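Local coordinates for protein maleate cis-trans isomerase (Pseudomonas putida, PDB 4FQ5) that probably catalyses the cis-trans isomerization of maleate to fumarate and forms a homodimer, at residues A47-R52 and F60-S65; P134-A139 and T249-T254. The protein carries 1 engineered substitution. One frame throughout, in Å; residues are numbered along the deposited sequence.

Overall arrangement
Interactions 1 and 2 lie on the same face of one parallel four-stranded sheet, at its two outer strands within the chain: 59-67 carries interaction 1 and 135-137 interaction 2. Their centres are 13 Å apart, and helices 41-52 and 244-255 meet between them. Leu253 joins the two, its CD1 reaching Leu49 CD1 and Phe60 CZ, both at 4.1 Å; nearby, Leu48 CD2 packs on Thr249 CG2 at 3.9 Å. Neither contact touches maleate directly. The side chain of Ile136 in interaction 2 is about 12 Å from the bound maleic acid, and that of Phe62 in interaction 1 about 12 Å from the side chain of Asn38, a pocket residue.

Interaction 1: residues A47-R52 and F60-S65; sequences ALLKAR and FTFHSS
Helix 47-52 runs almost antiparallel to strand 60-65, the short axes 168° apart and 9.6 Å from each other at closest, with Leu49 facing Phe60. This is the return leg of a right-handed beta-alpha-beta crossover, strand 27-35, helix 41-52 and strand 59-67, in which the helix lies against the parallel sheet it connects. Leu49 does most of the packing. Its CG stands over the middle of the Phe60 ring, 3.7 Å from the centroid and only 5° off the ring normal, a CH-pi contact. Its CD2 instead meets Phe62 from the edge, 3.6 Å from CE1, so one leucine uses a face of the first ring and the rim of the second. Two residues apart on the strand, both phenylalanines point to the helix, and CG anti to the carbonyl carbon (chi1 -59° in each) sets each ring beside its own backbone N. The extended Arg52 chain crosses Phe60 at about a right angle; NH1 lies at the ring's edge, near its plane, 4.0 Å from Phe60 CZ, with the guanidinium nearly perpendicular to the ring. Its charge is engaged elsewhere: NH1 forms a salt bridge with Glu58, and NH2 donates to Pro259 O. The bent chain of Lys50 brings NZ to 3.4 Å from Phe62 CE2, obliquely to the ring, with a weak hydrogen bond to Pro46 O.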
ATOM      1  N   ALA A  47       0.955  -6.979  -9.016  1.00 22.16           N
ATOM      2  CA  ALA A  47       1.812  -7.141  -7.838  1.00 23.17           C
ATOM      3  C   ALA A  47       3.136  -6.378  -8.020  1.00 23.82           C
ATOM      4  O   ALA A  47       3.511  -5.605  -7.150  1.00 25.28           O
ATOM      5  CB  ALA A  47       2.070  -8.613  -7.536  1.00 22.42           C
ATOM      6  N   LEU A  48       3.808  -6.580  -9.159  1.00 23.76           N
ATOM      7  CA  LEU A  48       5.075  -5.902  -9.472  1.00 24.54           C
ATOM      8  C   LEU A  48       4.961  -4.379  -9.449  1.00 24.89           C
ATOM      9  O   LEU A  48       5.794  -3.691  -8.849  1.00 25.08           O
ATOM     10  CB  LEU A  48       5.612  -6.328 -10.845  1.00 24.88           C
ATOM     11  CG  LEU A  48       6.649  -7.444 -11.073  1.00 26.05           C
ATOM     12  CD1 LEU A  48       7.491  -7.783  -9.847  1.00 25.92           C
ATOM     13  CD2 LEU A  48       6.046  -8.685 -11.707  1.00 26.79           C
ATOM     14  N   LEU A  49       3.936  -3.857 -10.116  1.00 24.82           N
ATOM     15  CA  LEU A  49       3.760  -2.417 -10.247  1.00 25.99           C
ATOM     16  C   LEU A  49       3.304  -1.769  -8.931  1.00 26.18           C
ATOM     17  O   LEU A  49       3.612  -0.605  -8.673  1.00 26.01           O
ATOM     18  CB  LEU A  49       2.822  -2.100 -11.425  1.00 25.84           C
ATOM     19  CG  LEU A  49       3.434  -1.759 -12.800  1.00 27.19           C
ATOM     20  CD1 LEU A  49       4.890  -2.169 -12.993  1.00 27.21           C
ATOM     21  CD2 LEU A  49       2.588  -2.245 -13.974  1.00 26.42           C
ATOM     22  N   LYS A  50       2.589  -2.534  -8.109  1.00 26.70           N
ATOM     23  CA  LYS A  50       2.234  -2.136  -6.740  1.00 28.45           C
ATOM     24  C   LYS A  50       3.499  -1.951  -5.900  1.00 27.51           C
ATOM     25  O   LYS A  50       3.621  -0.976  -5.149  1.00 27.22           O
ATOM     26  CB  LYS A  50       1.371  -3.212  -6.082  1.00 30.90           C
ATOM     27  CG  LYS A  50       0.204  -2.696  -5.262  1.00 35.40           C
ATOM     28  CD  LYS A  50      -1.120  -2.920  -5.990  1.00 37.81           C
ATOM     29  CE  LYS A  50      -1.200  -2.134  -7.295  1.00 39.55           C
ATOM     30  NZ  LYS A  50      -1.827  -2.939  -8.384  1.00 40.69           N
ATOM     31  N   ALA A  51       4.427  -2.902  -6.024  1.00 26.09           N
ATOM     32  CA  ALA A  51       5.743  -2.791  -5.393  1.00 25.57           C
ATOM     33  C   ALA A  51       6.498  -1.567  -5.909  1.00 25.25           C
ATOM     34  O   ALA A  51       7.150  -0.865  -5.130  1.00 24.13           O
ATOM     35  CB  ALA A  51       6.561  -4.067  -5.592  1.00 24.94           C
ATOM     36  N   ARG A  52       6.392  -1.296  -7.216  1.00 25.18           N
ATOM     37  CA  ARG A  52       7.060  -0.127  -7.800  1.00 25.75           C
ATOM     38  C   ARG A  52       6.552   1.190  -7.189  1.00 26.51           C
ATOM     39  O   ARG A  52       7.320   2.146  -7.034  1.00 26.71           O
ATOM     40  CB  ARG A  52       6.918  -0.091  -9.322  1.00 25.19           C
ATOM     41  CG  ARG A  52       7.834   0.929  -9.982  1.00 25.18           C
ATOM     42  CD  ARG A  52       7.522   1.123 -11.459  1.00 24.77           C
ATOM     43  NE  ARG A  52       8.499   2.014 -12.086  1.00 25.25           N
ATOM     44  CZ  ARG A  52       8.383   3.340 -12.162  1.00 25.79           C
ATOM     45  NH1 ARG A  52       7.312   3.962 -11.652  1.00 25.51           N
ATOM     46  NH2 ARG A  52       9.337   4.047 -12.759  1.00 25.74           N
ATOM     47  N   PHE A  60      -0.633   3.168 -11.160  1.00 27.59           N
ATOM     48  CA  PHE A  60      -1.035   2.328 -12.283  1.00 26.71           C
ATOM     49  C   PHE A  60      -2.479   1.866 -12.163  1.00 25.91           C
ATOM     50  O   PHE A  60      -2.939   1.555 -11.071  1.00 26.78           O
ATOM     51  CB  PHE A  60      -0.089   1.127 -12.406  1.00 25.70           C
ATOM     52  CG  PHE A  60       1.349   1.515 -12.622  1.00 26.07           C
ATOM     53  CD1 PHE A  60       1.840   1.739 -13.909  1.00 26.00           C
ATOM     54  CD2 PHE A  60       2.210   1.684 -11.538  1.00 26.15           C
ATOM     55  CE1 PHE A  60       3.162   2.106 -14.113  1.00 26.21           C
ATOM     56  CE2 PHE A  60       3.535   2.060 -11.734  1.00 26.19           C
ATOM     57  CZ  PHE A  60       4.012   2.275 -13.022  1.00 26.61           C
ATOM     58  N   THR A  61      -3.201   1.860 -13.280  1.00 24.86           N
ATOM     59  CA  THR A  61      -4.516   1.207 -13.337  1.00 23.83           C
ATOM     60  C   THR A  61      -4.456   0.117 -14.396  1.00 23.30           C
ATOM     61  O   THR A  61      -3.695   0.228 -15.365  1.00 22.75           O
ATOM     62  CB  THR A  61      -5.666   2.191 -13.650  1.00 24.21           C
ATOM     63  OG1 THR A  61      -5.440   2.810 -14.922  1.00 23.78           O
ATOM     64  CG2 THR A  61      -5.775   3.266 -12.584  1.00 24.79           C
ATOM     65  N   PHE A  62      -5.245  -0.936 -14.205  1.00 22.89           N
ATOM     66  CA  PHE A  62      -5.138  -2.136 -15.029  1.00 23.30           C
ATOM     67  C   PHE A  62      -6.429  -2.447 -15.775  1.00 22.76           C
ATOM     68  O   PHE A  62      -7.506  -2.432 -15.185  1.00 22.56           O
ATOM     69  CB  PHE A  62      -4.650  -3.320 -14.185  1.00 23.68           C
ATOM     70  CG  PHE A  62      -3.313  -3.068 -13.549  1.00 24.42           C
ATOM     71  CD1 PHE A  62      -2.140  -3.260 -14.275  1.00 24.51           C
ATOM     72  CD2 PHE A  62      -3.225  -2.577 -12.250  1.00 24.84           C
ATOM     73  CE1 PHE A  62      -0.903  -2.998 -13.705  1.00 24.79           C
ATOM     74  CE2 PHE A  62      -1.984  -2.311 -11.674  1.00 24.79           C
ATOM     75  CZ  PHE A  62      -0.825  -2.525 -12.405  1.00 24.22           C
ATOM     76  N   HIS A  63      -6.291  -2.715 -17.072  1.00 22.01           N
ATOM     77  CA  HIS A  63      -7.423  -2.855 -17.989  1.00 22.51           C
ATOM     78  C   HIS A  63      -7.190  -4.021 -18.901  1.00 22.90           C
ATOM     79  O   HIS A  63      -6.202  -4.053 -19.637  1.00 22.84           O
ATOM     80  CB  HIS A  63      -7.589  -1.557 -18.783  1.00 22.47           C
ATOM     81  CG  HIS A  63      -7.619  -0.333 -17.902  1.00 22.89           C
ATOM     82  ND1 HIS A  63      -8.755   0.137 -17.365  1.00 23.21           N
ATOM     83  CD2 HIS A  63      -6.585   0.465 -17.404  1.00 23.39           C
ATOM     84  CE1 HIS A  63      -8.475   1.202 -16.584  1.00 23.88           C
ATOM     85  NE2 HIS A  63      -7.144   1.398 -16.606  1.00 24.04           N
ATOM     86  N   SER A  64      -8.092  -4.998 -18.851  1.00 22.81           N
ATOM     87  CA  SER A  64      -7.911  -6.241 -19.596  1.00 23.79           C
ATOM     88  C   SER A  64      -8.923  -6.472 -20.708  1.00 23.86           C
ATOM     89  O   SER A  64     -10.068  -6.017 -20.638  1.00 23.61           O
ATOM     90  CB  SER A  64      -7.947  -7.448 -18.650  1.00 23.53           C
ATOM     91  OG  SER A  64      -6.857  -7.410 -17.752  1.00 25.13           O
ATOM     92  N   SER A  65      -8.472  -7.204 -21.721  1.00 24.44           N
ATOM     93  CA  SER A  65      -9.347  -7.790 -22.723  1.00 25.45           C
ATOM     94  C   SER A  65      -8.966  -9.263 -22.857  1.00 25.37           C
ATOM     95  O   SER A  65      -7.788  -9.617 -22.756  1.00 25.90           O
ATOM     96  CB  SER A  65      -9.205  -7.059 -24.058  1.00 26.48           C
ATOM     97  OG  SER A  65      -9.879  -7.766 -25.087  1.00 29.37           O
TER

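Interaction 2: residues P134-A139 and T249-T254; sequences PIITSA and TWAMLT
Ile136 and Ala251 form the centre of an apolar contact in which strand 135-137 meets helix 249-254, the CA atoms nearest each other being those of Ile136 and Met252. Both branches of the isoleucine touch the alanine methyl: CG1 and CG2 each lie 3.8 Å from Ala251 CB, so the methyl sits against the fork of the side chain. The longer branch continues past it, and CD1 comes to rest over the helix backbone, 3.9 Å from Ala251 O and 4.0 Å from Met252 CA. With CG1 anti to the carbonyl carbon (chi1 -78°) and CG2 anti to the backbone N, the two branches straddle the methyl. Met252 adds its CG beside CD1, a looser approach at 4.3 Å. A glycine in place of Ile136 would probably leave the Ala251 methyl and the flank of Met252 without their neighbour, opening a gap between strand and helix.

The strand is an outer one, within this chain, of a parallel sheet in an alpha/beta fold of the arylmalonate decarboxylase family, and helix 244-255 packs on its face. Ala141 of helix 138-149 touches both Ile136 and Ala251.

Polar bonds lie within or beyond the two segments and none crosses between them. Thr137 occupies the N-cap position of helix 138-149, its OG1 accepting from Gly140 N. Next to it, Ser138 OG is hydrogen-bonded to Tyr101 O, to Ala102 O, Ala102 being a residue of the maleate pocket, and to Thr248 OG1. On the helix, Thr254 OG1 donates to Ala251 O at 2.8 Å, tilted 34° from the carbonyl plane, while its CG2 sits 3.5 Å above one face of the Trp250 ring, offset toward the rim.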
ATOM      1  N   PRO A 134       2.187   1.942 -27.575  1.00 30.98           N
ATOM      2  CA  PRO A 134       3.276   0.959 -27.592  1.00 30.56           C
ATOM      3  C   PRO A 134       2.752  -0.433 -27.244  1.00 29.26           C
ATOM      4  O   PRO A 134       1.974  -0.600 -26.292  1.00 28.08           O
ATOM      5  CB  PRO A 134       4.264   1.471 -26.531  1.00 30.94           C
ATOM      6  CG  PRO A 134       3.574   2.593 -25.825  1.00 31.31           C
ATOM      7  CD  PRO A 134       2.492   3.106 -26.724  1.00 31.65           C
ATOM      8  N   ILE A 135       3.160  -1.409 -28.047  1.00 28.61           N
ATOM      9  CA  ILE A 135       2.702  -2.783 -27.928  1.00 28.14           C
ATOM     10  C   ILE A 135       3.871  -3.632 -27.450  1.00 27.92           C
ATOM     11  O   ILE A 135       4.980  -3.521 -27.977  1.00 29.22           O
ATOM     12  CB  ILE A 135       2.197  -3.332 -29.287  1.00 28.71           C
ATOM     13  CG1 ILE A 135       1.132  -2.401 -29.906  1.00 29.37           C
ATOM     14  CG2 ILE A 135       1.704  -4.770 -29.152  1.00 28.11           C
ATOM     15  CD1 ILE A 135      -0.230  -2.419 -29.232  1.00 28.41           C
ATOM     16  N   ILE A 136       3.624  -4.446 -26.431  1.00 27.49           N
ATOM     17  CA  ILE A 136       4.611  -5.403 -25.940  1.00 27.74           C
ATOM     18  C   ILE A 136       3.977  -6.784 -26.056  1.00 27.42           C
ATOM     19  O   ILE A 136       2.794  -6.950 -25.769  1.00 27.76           O
ATOM     20  CB  ILE A 136       5.043  -5.104 -24.472  1.00 27.89           C
ATOM     21  CG1 ILE A 136       6.048  -3.945 -24.422  1.00 28.40           C
ATOM     22  CG2 ILE A 136       5.766  -6.290 -23.847  1.00 27.12           C
ATOM     23  CD1 ILE A 136       5.442  -2.562 -24.416  1.00 29.66           C
ATOM     24  N   THR A 137       4.741  -7.756 -26.537  1.00 27.31           N
ATOM     25  CA  THR A 137       4.355  -9.152 -26.381  1.00 26.92           C
ATOM     26  C   THR A 137       5.294  -9.779 -25.355  1.00 26.61           C
ATOM     27  O   THR A 137       6.461  -9.398 -25.275  1.00 26.95           O
ATOM     28  CB  THR A 137       4.409  -9.949 -27.707  1.00 26.88           C
ATOM     29  OG1 THR A 137       5.770 -10.112 -28.120  1.00 27.69           O
ATOM     30  CG2 THR A 137       3.611  -9.237 -28.814  1.00 27.56           C
ATOM     31  N   SER A 138       4.771 -10.721 -24.574  1.00 27.06           N
ATOM     32  CA  SER A 138       5.562 -11.516 -23.627  1.00 28.01           C
ATOM     33  C   SER A 138       6.760 -12.174 -24.293  1.00 28.21           C
ATOM     34  O   SER A 138       7.858 -12.208 -23.728  1.00 28.09           O
ATOM     35  CB  SER A 138       4.699 -12.624 -23.038  1.00 28.73           C
ATOM     36  OG  SER A 138       3.711 -12.066 -22.204  1.00 34.81           O
ATOM     37  N   ALA A 139       6.524 -12.717 -25.485  1.00 27.72           N
ATOM     38  CA  ALA A 139       7.559 -13.408 -26.246  1.00 28.32           C
ATOM     39  C   ALA A 139       8.706 -12.467 -26.571  1.00 28.13           C
ATOM     40  O   ALA A 139       9.864 -12.786 -26.304  1.00 28.76           O
ATOM     41  CB  ALA A 139       6.980 -14.019 -27.516  1.00 28.06           C
ATOM     42  N   THR A 249       6.784  -6.685 -17.780  1.00 24.89           N
ATOM     43  CA  THR A 249       6.680  -5.428 -17.025  1.00 24.95           C
ATOM     44  C   THR A 249       7.914  -4.564 -17.245  1.00 24.75           C
ATOM     45  O   THR A 249       7.806  -3.346 -17.360  1.00 24.52           O
ATOM     46  CB  THR A 249       6.306  -5.571 -15.516  1.00 25.89           C
ATOM     47  OG1 THR A 249       7.388  -5.158 -14.676  1.00 28.58           O
ATOM     48  CG2 THR A 249       5.830  -6.944 -15.145  1.00 24.35           C
ATOM     49  N   TRP A 250       9.077  -5.202 -17.341  1.00 24.33           N
ATOM     50  CA  TRP A 250      10.291  -4.506 -17.730  1.00 24.76           C
ATOM     51  C   TRP A 250      10.105  -3.808 -19.059  1.00 25.28           C
ATOM     52  O   TRP A 250      10.411  -2.614 -19.188  1.00 24.63           O
ATOM     53  CB  TRP A 250      11.483  -5.459 -17.762  1.00 25.16           C
ATOM     54  CG  TRP A 250      12.717  -4.799 -18.312  1.00 26.49           C
ATOM     55  CD1 TRP A 250      13.634  -4.000 -17.631  1.00 26.93           C
ATOM     56  CD2 TRP A 250      13.192  -4.828 -19.703  1.00 26.91           C
ATOM     57  NE1 TRP A 250      14.616  -3.551 -18.485  1.00 27.64           N
ATOM     58  CE2 TRP A 250      14.411  -4.011 -19.737  1.00 27.89           C
ATOM     59  CE3 TRP A 250      12.749  -5.432 -20.877  1.00 27.17           C
ATOM     60  CZ2 TRP A 250      15.137  -3.822 -20.906  1.00 28.62           C
ATOM     61  CZ3 TRP A 250      13.489  -5.229 -22.050  1.00 28.12           C
ATOM     62  CH2 TRP A 250      14.657  -4.443 -22.060  1.00 28.34           C
ATOM     63  N   ALA A 251       9.570  -4.529 -20.044  1.00 25.05           N
ATOM     64  CA  ALA A 251       9.370  -3.963 -21.383  1.00 26.12           C
ATOM     65  C   ALA A 251       8.321  -2.848 -21.425  1.00 26.30           C
ATOM     66  O   ALA A 251       8.508  -1.849 -22.114  1.00 27.25           O
ATOM     67  CB  ALA A 251       9.049  -5.059 -22.394  1.00 25.36           C
ATOM     68  N   MET A 252       7.236  -3.011 -20.674  1.00 26.97           N
ATOM     69  CA  MET A 252       6.219  -1.964 -20.557  1.00 27.97           C
ATOM     70  C   MET A 252       6.801  -0.681 -19.955  1.00 27.98           C
ATOM     71  O   MET A 252       6.602   0.412 -20.492  1.00 26.90           O
ATOM     72  CB  MET A 252       5.041  -2.443 -19.709  1.00 28.73           C
ATOM     73  CG  MET A 252       4.076  -3.379 -20.411  1.00 30.02           C
ATOM     74  SD  MET A 252       2.870  -4.026 -19.236  1.00 33.36           S
ATOM     75  CE  MET A 252       1.651  -4.669 -20.366  1.00 30.84           C
ATOM     76  N   LEU A 253       7.518  -0.827 -18.840  1.00 27.63           N
ATOM     77  CA  LEU A 253       8.181   0.308 -18.195  1.00 28.63           C
ATOM     78  C   LEU A 253       9.161   1.011 -19.145  1.00 29.38           C
ATOM     79  O   LEU A 253       9.142   2.241 -19.267  1.00 29.55           O
ATOM     80  CB  LEU A 253       8.902  -0.148 -16.925  1.00 28.00           C
ATOM     81  CG  LEU A 253       8.340   0.045 -15.505  1.00 28.57           C
ATOM     82  CD1 LEU A 253       6.894   0.522 -15.402  1.00 27.50           C
ATOM     83  CD2 LEU A 253       8.582  -1.216 -14.682  1.00 27.61           C
ATOM     84  N   THR A 254      10.000   0.231 -19.827  1.00 29.75           N
ATOM     85  CA  THR A 254      10.980   0.811 -20.751  1.00 31.83           C
ATOM     86  C   THR A 254      10.292   1.526 -21.923  1.00 32.17           C
ATOM     87  O   THR A 254      10.760   2.575 -22.376  1.00 31.61           O
ATOM     88  CB  THR A 254      11.985  -0.229 -21.289  1.00 33.07           C
ATOM     89  OG1 THR A 254      11.286  -1.253 -22.000  1.00 35.24           O
ATOM     90  CG2 THR A 254      12.774  -0.861 -20.160  1.00 32.80           C
TER